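Local coordinates for MccF (Escherichia coli, PDB 4IIY), which probably acts as a carboxypeptidase-like hydrolase of the S66 family that gives its host self-immunity to microcin C7, at residues E103-P108 and Y131-A136; G47-S52 and T148-G153; Y89-G92 and E96-Q99; R65-L70 and P166-S171. The protein carries 1 engineered substitution. One frame throughout, in Å; residues are numbered along the deposited sequence.

Contact 1. Residues E103-P108 and Y131-A136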
loop_
_atom_site.group_PDB
_atom_site.type_symbol
_atom_site.label_atom_id
_atom_site.label_comp_id
_atom_site.label_asym_id
_atom_site.label_seq_id
_atom_site.Cartn_x
_atom_site.Cartn_y
_atom_site.Cartn_z
ATOM N N GLU B 103 13.889 -9.431 22.945
ATOM C CA GLU B 103 13.974 -9.808 24.355
ATOM C C GLU B 103 13.072 -10.992 24.692
ATOM O O GLU B 103 13.398 -11.805 25.555
ATOM C CB GLU B 103 13.674 -8.610 25.252
ATOM C CG GLU B 103 14.816 -7.612 25.292
ATOM C CD GLU B 103 14.518 -6.419 26.177
ATOM O OE1 GLU B 103 13.400 -6.352 26.726
ATOM O OE2 GLU B 103 15.400 -5.548 26.321
ATOM N N LEU B 104 11.951 -11.118 23.996
ATOM C CA LEU B 104 11.094 -12.278 24.185
ATOM C C LEU B 104 11.734 -13.527 23.585
ATOM O O LEU B 104 11.647 -14.609 24.168
ATOM C CB LEU B 104 9.698 -12.033 23.608
ATOM C CG LEU B 104 8.935 -10.847 24.206
ATOM C CD1 LEU B 104 7.596 -10.679 23.500
ATOM C CD2 LEU B 104 8.732 -10.998 25.708
ATOM N N VAL B 105 12.381 -13.379 22.430
ATOM C CA VAL B 105 13.090 -14.502 21.822
ATOM C C VAL B 105 14.187 -15.033 22.754
ATOM O O VAL B 105 14.440 -16.239 22.797
ATOM C CB VAL B 105 13.690 -14.113 20.447
ATOM C CG1 VAL B 105 14.534 -15.255 19.883
ATOM C CG2 VAL B 105 12.575 -13.709 19.473
ATOM N N TYR B 106 14.817 -14.130 23.506
ATOM C CA TYR B 106 15.937 -14.500 24.378
ATOM C C TYR B 106 15.493 -15.199 25.659
ATOM O O TYR B 106 16.320 -15.751 26.387
ATOM C CB TYR B 106 16.741 -13.261 24.778
ATOM C CG TYR B 106 17.343 -12.472 23.640
ATOM C CD1 TYR B 106 17.684 -13.080 22.440
ATOM C CD2 TYR B 106 17.575 -11.110 23.775
ATOM C CE1 TYR B 106 18.237 -12.341 21.399
ATOM C CE2 TYR B 106 18.118 -10.369 22.747
ATOM C CZ TYR B 106 18.452 -10.989 21.562
ATOM O OH TYR B 106 19.000 -10.265 20.532
ATOM N N ASN B 107 14.201 -15.156 25.958
ATOM C CA ASN B 107 13.681 -15.699 27.209
ATOM C C ASN B 107 13.372 -17.194 27.075
ATOM O O ASN B 107 12.427 -17.577 26.392
ATOM C CB ASN B 107 12.421 -14.922 27.612
ATOM C CG ASN B 107 11.932 -15.270 29.007
ATOM O OD1 ASN B 107 12.126 -16.386 29.487
ATOM N ND2 ASN B 107 11.289 -14.309 29.665
ATOM N N PRO B 108 14.162 -18.055 27.743
ATOM C CA PRO B 108 13.987 -19.497 27.517
ATOM C C PRO B 108 12.685 -20.056 28.087
ATOM O O PRO B 108 12.305 -21.175 27.737
ATOM C CB PRO B 108 15.187 -20.113 28.248
ATOM C CG PRO B 108 15.485 -19.145 29.330
ATOM C CD PRO B 108 15.188 -17.772 28.765
ATOM N N TYR B 131 17.675 -12.681 13.931
ATOM C CA TYR B 131 17.300 -13.896 13.212
ATOM C C TYR B 131 18.084 -15.110 13.697
ATOM O O TYR B 131 17.540 -16.202 13.782
ATOM C CB TYR B 131 17.424 -13.705 11.693
ATOM C CG TYR B 131 16.478 -12.629 11.234
ATOM C CD1 TYR B 131 15.112 -12.852 11.229
ATOM C CD2 TYR B 131 16.935 -11.376 10.874
ATOM C CE1 TYR B 131 14.223 -11.867 10.851
ATOM C CE2 TYR B 131 16.051 -10.375 10.497
ATOM C CZ TYR B 131 14.694 -10.626 10.489
ATOM O OH TYR B 131 13.793 -9.644 10.126
ATOM N N ASP B 132 19.358 -14.916 14.026
ATOM C CA ASP B 132 20.155 -16.027 14.531
ATOM C C ASP B 132 19.571 -16.567 15.831
ATOM O O ASP B 132 19.532 -17.777 16.044
ATOM C CB ASP B 132 21.611 -15.603 14.740
ATOM C CG ASP B 132 22.357 -15.407 13.436
ATOM O OD1 ASP B 132 21.929 -15.973 12.409
ATOM O OD2 ASP B 132 23.384 -14.694 13.448
ATOM N N ALA B 133 19.099 -15.677 16.700
ATOM C CA ALA B 133 18.514 -16.102 17.969
ATOM C C ALA B 133 17.180 -16.813 17.739
ATOM O O ALA B 133 16.843 -17.754 18.455
ATOM C CB ALA B 133 18.343 -14.923 18.910
ATOM N N ILE B 134 16.423 -16.367 16.740
ATOM C CA ILE B 134 15.164 -17.019 16.385
ATOM C C ILE B 134 15.428 -18.443 15.916
ATOM O O ILE B 134 14.713 -19.377 16.284
ATOM C CB ILE B 134 14.416 -16.224 15.302
ATOM C CG1 ILE B 134 13.948 -14.889 15.884
ATOM C CG2 ILE B 134 13.229 -17.018 14.765
ATOM C CD1 ILE B 134 13.414 -13.911 14.854
ATOM N N ILE B 135 16.474 -18.620 15.117
ATOM C CA ILE B 135 16.842 -19.949 14.652
ATOM C C ILE B 135 17.305 -20.837 15.805
ATOM O O ILE B 135 16.946 -22.014 15.871
ATOM C CB ILE B 135 17.927 -19.863 13.570
ATOM C CG1 ILE B 135 17.339 -19.242 12.301
ATOM C CG2 ILE B 135 18.519 -21.240 13.279
ATOM C CD1 ILE B 135 18.376 -18.754 11.316
ATOM N N ALA B 136 18.077 -20.264 16.721
ATOM C CA ALA B 136 18.622 -21.023 17.848
ATOM C C ALA B 136 17.545 -21.399 18.863
ATOM O O ALA B 136 17.658 -22.411 19.557
ATOM C CB ALA B 136 19.734 -20.230 18.535
#
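V105, in the last turn of helix 94-105, and Y106 next to it in the chain meet A133 and I134 of the short helix 131-136. The two methyls of V105 divide the work. CG1 lies against the backbone of helix 131-136, 3.7 Å from A133 O, and also touches the A133 methyl. CG2 meets CG1 of I134 at 4.0 Å, the two side chains crossing at about a right angle. With CG1 of V105 anti to its own backbone N (chi1 175°), both methyls reach the partner helix.

Y106 arrives differently: its bond to CB leaves pointing away from helix 131-136, and the ring then swings back. A133 CB sits in the ring plane at its edge, 3.6 Å from Y106 CE1, so the methyl meets the rim and does not lie under the face. What fixes the far end of that ring is D130, which bonds the Y106 hydroxyl through OD2 and A133 N through OD1. V105 also touches I113 of strand 110-115, and I134 touches I154 of helix 148-158.

Between the two segments the chemistry is purely apolar, with no hydrogen bond across; they meet here through van der Waals contact alone, while D130 supplies the polar tie from just before the second helix.

Contact 2. Residues G47-S52 and T148-G153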
loop_
_atom_site.group_PDB
_atom_site.type_symbol
_atom_site.label_atom_id
_atom_site.label_comp_id
_atom_site.label_asym_id
_atom_site.label_seq_id
_atom_site.Cartn_x
_atom_site.Cartn_y
_atom_site.Cartn_z
ATOM N N GLY B 47 4.592 -14.748 25.859
ATOM C CA GLY B 47 5.054 -13.371 25.947
ATOM C C GLY B 47 4.372 -12.536 24.889
ATOM O O GLY B 47 4.113 -13.043 23.802
ATOM N N PHE B 48 4.070 -11.277 25.189
ATOM C CA PHE B 48 3.411 -10.436 24.198
ATOM C C PHE B 48 4.171 -9.149 23.906
ATOM O O PHE B 48 4.868 -8.604 24.778
ATOM C CB PHE B 48 1.933 -10.193 24.544
ATOM C CG PHE B 48 1.680 -9.579 25.902
ATOM C CD1 PHE B 48 1.817 -8.218 26.099
ATOM C CD2 PHE B 48 1.249 -10.363 26.968
ATOM C CE1 PHE B 48 1.528 -7.638 27.331
ATOM C CE2 PHE B 48 0.967 -9.789 28.209
ATOM C CZ PHE B 48 1.115 -8.429 28.391
ATOM N N PHE B 49 4.048 -8.681 22.664
ATOM C CA PHE B 49 4.799 -7.522 22.188
ATOM C C PHE B 49 3.899 -6.602 21.370
ATOM O O PHE B 49 2.907 -7.054 20.787
ATOM C CB PHE B 49 5.989 -7.976 21.330
ATOM C CG PHE B 49 5.584 -8.617 20.032
ATOM C CD1 PHE B 49 5.554 -7.880 18.862
ATOM C CD2 PHE B 49 5.187 -9.940 19.989
ATOM C CE1 PHE B 49 5.152 -8.462 17.676
ATOM C CE2 PHE B 49 4.798 -10.527 18.808
ATOM C CZ PHE B 49 4.770 -9.783 17.647
ATOM N N SER B 50 4.256 -5.322 21.321
ATOM C CA SER B 50 3.516 -4.314 20.564
ATOM C C SER B 50 4.418 -3.727 19.475
ATOM O O SER B 50 5.148 -2.752 19.697
ATOM C CB SER B 50 3.017 -3.213 21.502
ATOM O OG SER B 50 2.198 -3.745 22.541
ATOM N N SER B 51 4.367 -4.330 18.293
ATOM C CA SER B 51 5.259 -3.930 17.206
ATOM C C SER B 51 4.758 -2.723 16.420
ATOM O O SER B 51 5.467 -2.224 15.539
ATOM C CB SER B 51 5.535 -5.095 16.249
ATOM O OG SER B 51 4.348 -5.588 15.636
ATOM N N SER B 52 3.563 -2.232 16.739
ATOM C CA SER B 52 3.030 -1.061 16.049
ATOM C C SER B 52 2.148 -0.209 16.971
ATOM O O SER B 52 2.674 0.563 17.783
ATOM C CB SER B 52 2.300 -1.475 14.764
ATOM O OG SER B 52 2.023 -0.353 13.944
ATOM N N THR B 148 1.698 -9.375 9.901
ATOM C CA THR B 148 2.119 -10.094 8.707
ATOM C C THR B 148 3.557 -9.779 8.303
ATOM O O THR B 148 4.292 -10.659 7.862
ATOM C CB THR B 148 1.203 -9.727 7.519
ATOM O OG1 THR B 148 -0.136 -10.160 7.780
ATOM C CG2 THR B 148 1.678 -10.369 6.217
ATOM N N ALA B 149 3.967 -8.521 8.419
ATOM C CA ALA B 149 5.326 -8.177 8.002
ATOM C C ALA B 149 6.363 -9.009 8.764
ATOM O O ALA B 149 7.356 -9.465 8.183
ATOM C CB ALA B 149 5.588 -6.688 8.176
ATOM N N LEU B 150 6.134 -9.210 10.057
ATOM C CA LEU B 150 7.017 -10.033 10.882
ATOM C C LEU B 150 6.861 -11.522 10.609
ATOM O O LEU B 150 7.850 -12.247 10.528
ATOM C CB LEU B 150 6.785 -9.781 12.370
ATOM C CG LEU B 150 6.876 -8.338 12.838
ATOM C CD1 LEU B 150 6.827 -8.308 14.354
ATOM C CD2 LEU B 150 8.153 -7.664 12.324
ATOM N N LEU B 151 5.627 -11.997 10.472
ATOM C CA LEU B 151 5.398 -13.420 10.233
ATOM C C LEU B 151 6.053 -13.846 8.930
ATOM O O LEU B 151 6.751 -14.869 8.872
ATOM C CB LEU B 151 3.903 -13.722 10.175
ATOM C CG LEU B 151 3.087 -13.383 11.426
ATOM C CD1 LEU B 151 1.604 -13.552 11.154
ATOM C CD2 LEU B 151 3.508 -14.231 12.626
ATOM N N ALA B 152 5.820 -13.063 7.881
ATOM C CA ALA B 152 6.378 -13.368 6.569
ATOM C C ALA B 152 7.892 -13.135 6.542
ATOM O O ALA B 152 8.642 -13.937 5.975
ATOM C CB ALA B 152 5.684 -12.545 5.496
ATOM N N GLY B 153 8.344 -12.035 7.130
ATOM C CA GLY B 153 9.758 -11.718 7.136
ATOM C C GLY B 153 10.594 -12.738 7.891
ATOM O O GLY B 153 11.685 -13.118 7.456
#
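L150 sends one methyl, CD1, into the corner formed by F49 and S51, and the whole contact rests on that group. The tight part is its approach to the F49 ring, with L150 CD1 3.7 Å from F49 CE1. The methyl comes in obliquely, and the two side chains reach for each other from opposite directions. S51 closes the other side of the corner: its OG lies 3.9 Å from L150 CD1, a van der Waals touch, while its CB packs in the plane of the F49 ring at the edge. F49 CG stands between its backbone N and carbonyl carbon (chi1 67°), which carries the ring toward helix 148-158.

Everything else is loose. The nearest CA atoms, those of S51 and L150, stay 9.0 Å apart, and no hydrogen bond joins the segments. All three touching residues are buried.

F49 also makes an edge-to-face stack with F101 of helix 94-105, and its strand, 45-49, bonds to M114 in strand 110-115. Helix 148-158 begins just after A145, the altered position of the predicted nucleophile, and leans through T148 and L151 on Y164 of strand 162-164 and through T148 on helix 246-249.

Contact 3. Residues Y89-G92 and E96-Q99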
loop_
_atom_site.group_PDB
_atom_site.type_symbol
_atom_site.label_atom_id
_atom_site.label_comp_id
_atom_site.label_asym_id
_atom_site.label_seq_id
_atom_site.Cartn_x
_atom_site.Cartn_y
_atom_site.Cartn_z
ATOM N N TYR B 89 1.529 7.485 17.704
ATOM C CA TYR B 89 0.853 6.498 16.867
ATOM C C TYR B 89 1.432 5.089 16.991
ATOM O O TYR B 89 0.922 4.152 16.372
ATOM C CB TYR B 89 0.943 6.927 15.400
ATOM C CG TYR B 89 2.357 6.933 14.831
ATOM C CD1 TYR B 89 2.837 5.863 14.081
ATOM C CD2 TYR B 89 3.204 8.010 15.042
ATOM C CE1 TYR B 89 4.131 5.871 13.558
ATOM C CE2 TYR B 89 4.493 8.029 14.528
ATOM C CZ TYR B 89 4.953 6.960 13.778
ATOM O OH TYR B 89 6.233 6.984 13.259
ATOM N N ARG B 90 2.500 4.944 17.767
ATOM C CA ARG B 90 3.204 3.667 17.873
ATOM C C ARG B 90 3.654 3.460 19.318
ATOM O O ARG B 90 3.535 4.374 20.145
ATOM C CB ARG B 90 4.401 3.640 16.918
ATOM C CG ARG B 90 5.390 4.758 17.171
ATOM C CD ARG B 90 6.498 4.821 16.125
ATOM N NE ARG B 90 7.522 5.775 16.540
ATOM C CZ ARG B 90 8.683 5.955 15.922
ATOM N NH1 ARG B 90 8.976 5.287 14.815
ATOM N NH2 ARG B 90 9.561 6.819 16.422
ATOM N N SER B 91 4.161 2.275 19.630
ATOM C CA SER B 91 4.559 1.943 20.995
ATOM C C SER B 91 5.946 2.456 21.364
ATOM O O SER B 91 6.269 2.548 22.555
ATOM C CB SER B 91 4.559 0.439 21.155
ATOM O OG SER B 91 5.361 -0.114 20.130
ATOM N N GLY B 92 6.767 2.779 20.366
ATOM C CA GLY B 92 8.126 3.230 20.618
ATOM C C GLY B 92 8.865 3.389 19.307
ATOM O O GLY B 92 8.275 3.196 18.230
ATOM N N GLU B 96 13.423 0.462 19.530
ATOM C CA GLU B 96 12.784 0.022 20.773
ATOM C C GLU B 96 11.867 -1.173 20.514
ATOM O O GLU B 96 11.841 -2.141 21.283
ATOM C CB GLU B 96 11.982 1.159 21.414
ATOM C CG GLU B 96 12.825 2.203 22.138
ATOM C CD GLU B 96 11.983 3.324 22.739
ATOM O OE1 GLU B 96 11.030 3.807 22.091
ATOM O OE2 GLU B 96 12.264 3.730 23.887
ATOM N N ARG B 97 11.101 -1.107 19.426
ATOM C CA ARG B 97 10.164 -2.177 19.107
ATOM C C ARG B 97 10.893 -3.460 18.718
ATOM O O ARG B 97 10.491 -4.562 19.109
ATOM C CB ARG B 97 9.172 -1.719 18.037
ATOM C CG ARG B 97 8.145 -0.726 18.581
ATOM C CD ARG B 97 7.224 -0.218 17.490
ATOM N NE ARG B 97 7.873 0.791 16.659
ATOM C CZ ARG B 97 7.752 0.881 15.337
ATOM N NH1 ARG B 97 7.022 0.002 14.654
ATOM N NH2 ARG B 97 8.376 1.857 14.696
ATOM N N ALA B 98 11.982 -3.333 17.967
ATOM C CA ALA B 98 12.770 -4.518 17.636
ATOM C C ALA B 98 13.355 -5.150 18.898
ATOM O O ALA B 98 13.345 -6.366 19.052
ATOM C CB ALA B 98 13.868 -4.177 16.643
ATOM N N GLN B 99 13.842 -4.306 19.803
ATOM C CA GLN B 99 14.388 -4.790 21.072
ATOM C C GLN B 99 13.327 -5.524 21.888
ATOM O O GLN B 99 13.603 -6.564 22.492
ATOM C CB GLN B 99 14.916 -3.616 21.902
ATOM C CG GLN B 99 16.113 -2.875 21.320
ATOM C CD GLN B 99 16.313 -1.487 21.933
ATOM O OE1 GLN B 99 15.766 -1.168 22.994
ATOM N NE2 GLN B 99 17.101 -0.655 21.259
#
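R97 donates from NE to the carbonyl oxygen of G92, the one hydrogen bond between these segments, at 2.9 Å. It is bent (140° at the hydrogen), and the donor stands above the carbonyl plane, 48° out of it. A turn in the chain at chi3 (-77°) brings the guanidinium round to this oxygen.

The charged groups gather about an acid of the second subunit. R90 and R97 cross at about a right angle, R90 CB lying over one face of the R97 guanidinium and R90 NH1 coming within 3.5 Å of R97 NH2. E280 of the second subunit takes a salt bridge from each of these nitrogens; D87 holds R90 NE.

At the start of helix 94-105, E96 OE1 accepts from T93 N, the N3-to-N-cap half of a capping box. With a methionine in place of R97, the G92 carbonyl would probably lose this donor and E280 of the second subunit one of its cationic partners.

Close packing completes the contact. S91 OG, bonded to S50 O, rests 3.2 Å from R97 CD. The carboxylate of E96 presses on the backbone of G92, with OE1 3.3 Å from its CA, where any CB on residue 92 would collide with it.

Contact 4. Residues R65-L70 and P166-S171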
loop_
_atom_site.group_PDB
_atom_site.type_symbol
_atom_site.label_atom_id
_atom_site.label_comp_id
_atom_site.label_asym_id
_atom_site.label_seq_id
_atom_site.Cartn_x
_atom_site.Cartn_y
_atom_site.Cartn_z
ATOM N N ARG B 65 -9.091 -7.465 29.622
ATOM C CA ARG B 65 -9.996 -8.596 29.429
ATOM C C ARG B 65 -9.283 -9.772 28.737
ATOM O O ARG B 65 -9.478 -10.927 29.110
ATOM C CB ARG B 65 -11.255 -8.171 28.661
ATOM C CG ARG B 65 -12.261 -9.297 28.446
ATOM C CD ARG B 65 -13.610 -8.779 27.944
ATOM N NE ARG B 65 -13.470 -7.924 26.770
ATOM C CZ ARG B 65 -13.680 -6.608 26.756
ATOM N NH1 ARG B 65 -14.048 -5.961 27.866
ATOM N NH2 ARG B 65 -13.507 -5.938 25.625
ATOM N N GLY B 66 -8.462 -9.486 27.731
ATOM C CA GLY B 66 -7.716 -10.535 27.043
ATOM C C GLY B 66 -6.680 -11.211 27.932
ATOM O O GLY B 66 -6.521 -12.437 27.891
ATOM N N VAL B 67 -5.972 -10.417 28.725
ATOM C CA VAL B 67 -5.027 -10.956 29.704
ATOM C C VAL B 67 -5.733 -11.919 30.665
ATOM O O VAL B 67 -5.287 -13.051 30.880
ATOM C CB VAL B 67 -4.340 -9.820 30.479
ATOM C CG1 VAL B 67 -3.645 -10.356 31.736
ATOM C CG2 VAL B 67 -3.353 -9.073 29.566
ATOM N N GLU B 68 -6.845 -11.466 31.229
ATOM C CA GLU B 68 -7.597 -12.286 32.169
ATOM C C GLU B 68 -8.102 -13.558 31.503
ATOM O O GLU B 68 -8.092 -14.635 32.109
ATOM C CB GLU B 68 -8.767 -11.496 32.755
ATOM C CG GLU B 68 -9.577 -12.281 33.779
ATOM C CD GLU B 68 -10.608 -11.429 34.494
ATOM O OE1 GLU B 68 -11.554 -12.003 35.074
ATOM O OE2 GLU B 68 -10.469 -10.188 34.482
ATOM N N PHE B 69 -8.540 -13.448 30.252
ATOM C CA PHE B 69 -9.037 -14.607 29.523
ATOM C C PHE B 69 -7.973 -15.706 29.433
ATOM O O PHE B 69 -8.234 -16.871 29.746
ATOM C CB PHE B 69 -9.538 -14.202 28.129
ATOM C CG PHE B 69 -10.100 -15.348 27.335
ATOM C CD1 PHE B 69 -11.442 -15.684 27.421
ATOM C CD2 PHE B 69 -9.286 -16.096 26.500
ATOM C CE1 PHE B 69 -11.953 -16.750 26.698
ATOM C CE2 PHE B 69 -9.796 -17.156 25.774
ATOM C CZ PHE B 69 -11.131 -17.482 25.878
ATOM N N LEU B 70 -6.769 -15.345 29.009
ATOM C CA LEU B 70 -5.717 -16.344 28.879
ATOM C C LEU B 70 -5.208 -16.845 30.232
ATOM O O LEU B 70 -4.875 -18.025 30.369
ATOM C CB LEU B 70 -4.566 -15.838 28.007
ATOM C CG LEU B 70 -4.871 -15.639 26.520
ATOM C CD1 LEU B 70 -3.643 -15.069 25.805
ATOM C CD2 LEU B 70 -5.334 -16.931 25.865
ATOM N N PRO B 166 -4.622 -15.403 16.419
ATOM C CA PRO B 166 -4.977 -14.398 17.422
ATOM C C PRO B 166 -3.865 -13.462 17.871
ATOM O O PRO B 166 -2.725 -13.877 18.104
ATOM C CB PRO B 166 -5.413 -15.248 18.621
ATOM C CG PRO B 166 -5.970 -16.480 18.016
ATOM C CD PRO B 166 -5.246 -16.706 16.709
ATOM N N ALA B 167 -4.242 -12.193 18.005
ATOM C CA ALA B 167 -3.491 -11.191 18.749
ATOM C C ALA B 167 -4.242 -10.937 20.054
ATOM O O ALA B 167 -5.476 -10.983 20.103
ATOM C CB ALA B 167 -3.346 -9.908 17.936
ATOM N N LEU B 168 -3.502 -10.668 21.118
ATOM C CA LEU B 168 -4.068 -10.651 22.454
ATOM C C LEU B 168 -5.282 -9.735 22.594
ATOM O O LEU B 168 -6.328 -10.153 23.109
ATOM C CB LEU B 168 -2.975 -10.273 23.444
ATOM C CG LEU B 168 -3.379 -10.117 24.913
ATOM C CD1 LEU B 168 -3.914 -11.409 25.476
ATOM C CD2 LEU B 168 -2.191 -9.599 25.730
ATOM N N ILE B 169 -5.144 -8.502 22.130
ATOM C CA ILE B 169 -6.174 -7.494 22.355
ATOM C C ILE B 169 -7.419 -7.690 21.472
ATOM O O ILE B 169 -8.520 -7.899 21.989
ATOM C CB ILE B 169 -5.586 -6.056 22.303
ATOM C CG1 ILE B 169 -4.523 -5.890 23.398
ATOM C CG2 ILE B 169 -6.692 -5.014 22.426
ATOM C CD1 ILE B 169 -3.799 -4.550 23.367
ATOM N N PRO B 170 -7.273 -7.655 20.138
ATOM C CA PRO B 170 -8.495 -7.809 19.339
ATOM C C PRO B 170 -9.090 -9.208 19.458
ATOM O O PRO B 170 -10.308 -9.352 19.479
ATOM C CB PRO B 170 -8.019 -7.540 17.902
ATOM C CG PRO B 170 -6.558 -7.846 17.921
ATOM C CD PRO B 170 -6.085 -7.434 19.298
ATOM N N SER B 171 -8.256 -10.236 19.541
ATOM C CA SER B 171 -8.792 -11.590 19.466
ATOM C C SER B 171 -9.278 -12.125 20.808
ATOM O O SER B 171 -10.376 -12.667 20.914
ATOM C CB SER B 171 -7.755 -12.551 18.877
ATOM O OG SER B 171 -7.228 -12.067 17.652
#
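L168 carries the contact, laying its two methyls on helix 60-72, each against a different partner. CD1 meets CD1 of L70 at 3.7 Å, while CD2 touches V67 CG2 at 4.0 Å. Its CG is anti to the backbone N (chi1 177°), so although the bond to CB runs along the helix surface, the end of the chain turns in toward it. F63, a turn earlier on the same helix, packs on both L168 and I169.

Backbone packing comes next. The CA atoms nearest each other are those of G66 and I169, 5.8 Å apart. G66 leaves room for this, since a CB there would fall 2.8 Å from L168 O. The G66 carbonyl oxygen in turn lies 3.7 Å from L168 CD1, a plain contact.

No hydrogen bond links the two segments, but several shape them. A167 N donates to S171 OG at 3.0 Å, and S171 N returns a bond to A167 O, closing the first turn of the weakly bonded helix 168-172. R62, on helix 60-72, donates to the carbonyl oxygens of I169 and P170, and R65 NE to that of G173. L168 and I169 also bond through their backbones to S115 and T116.

Helix 60-72 is the connection of a beta-alpha-beta crossover between parallel strands 45-49 and 76-79. Helix 168-172, which follows strand 162-164, packs on it, and P170 of this short helix touches the bound glutamylsulfamoyl inosine, consistent with a second-shell place for the packing at the ligand pocket.

In the fold
Contacts 2 and 4 are buried apolar packing around the mixed six-stranded sheet, and they meet directly, F48 CD2 lying 3.7 Å from L168 CD2. Contact 1 is also apolar but only partly buried, far from the chain's centre. Contact 3 stands apart in chemistry: buried as well, yet polar and charged, with arginines that pair with acids of the second subunit. Helix 94-105 serves both 1 and 3, its first turns in contact 3 and its last in contact 1, where L104 reaches back to the strand of contact 2. Backbone oxygens at 50 and 51 join contact 2 to the serine and arginine of contact 3. Contact 4 touches neither 1 nor 3.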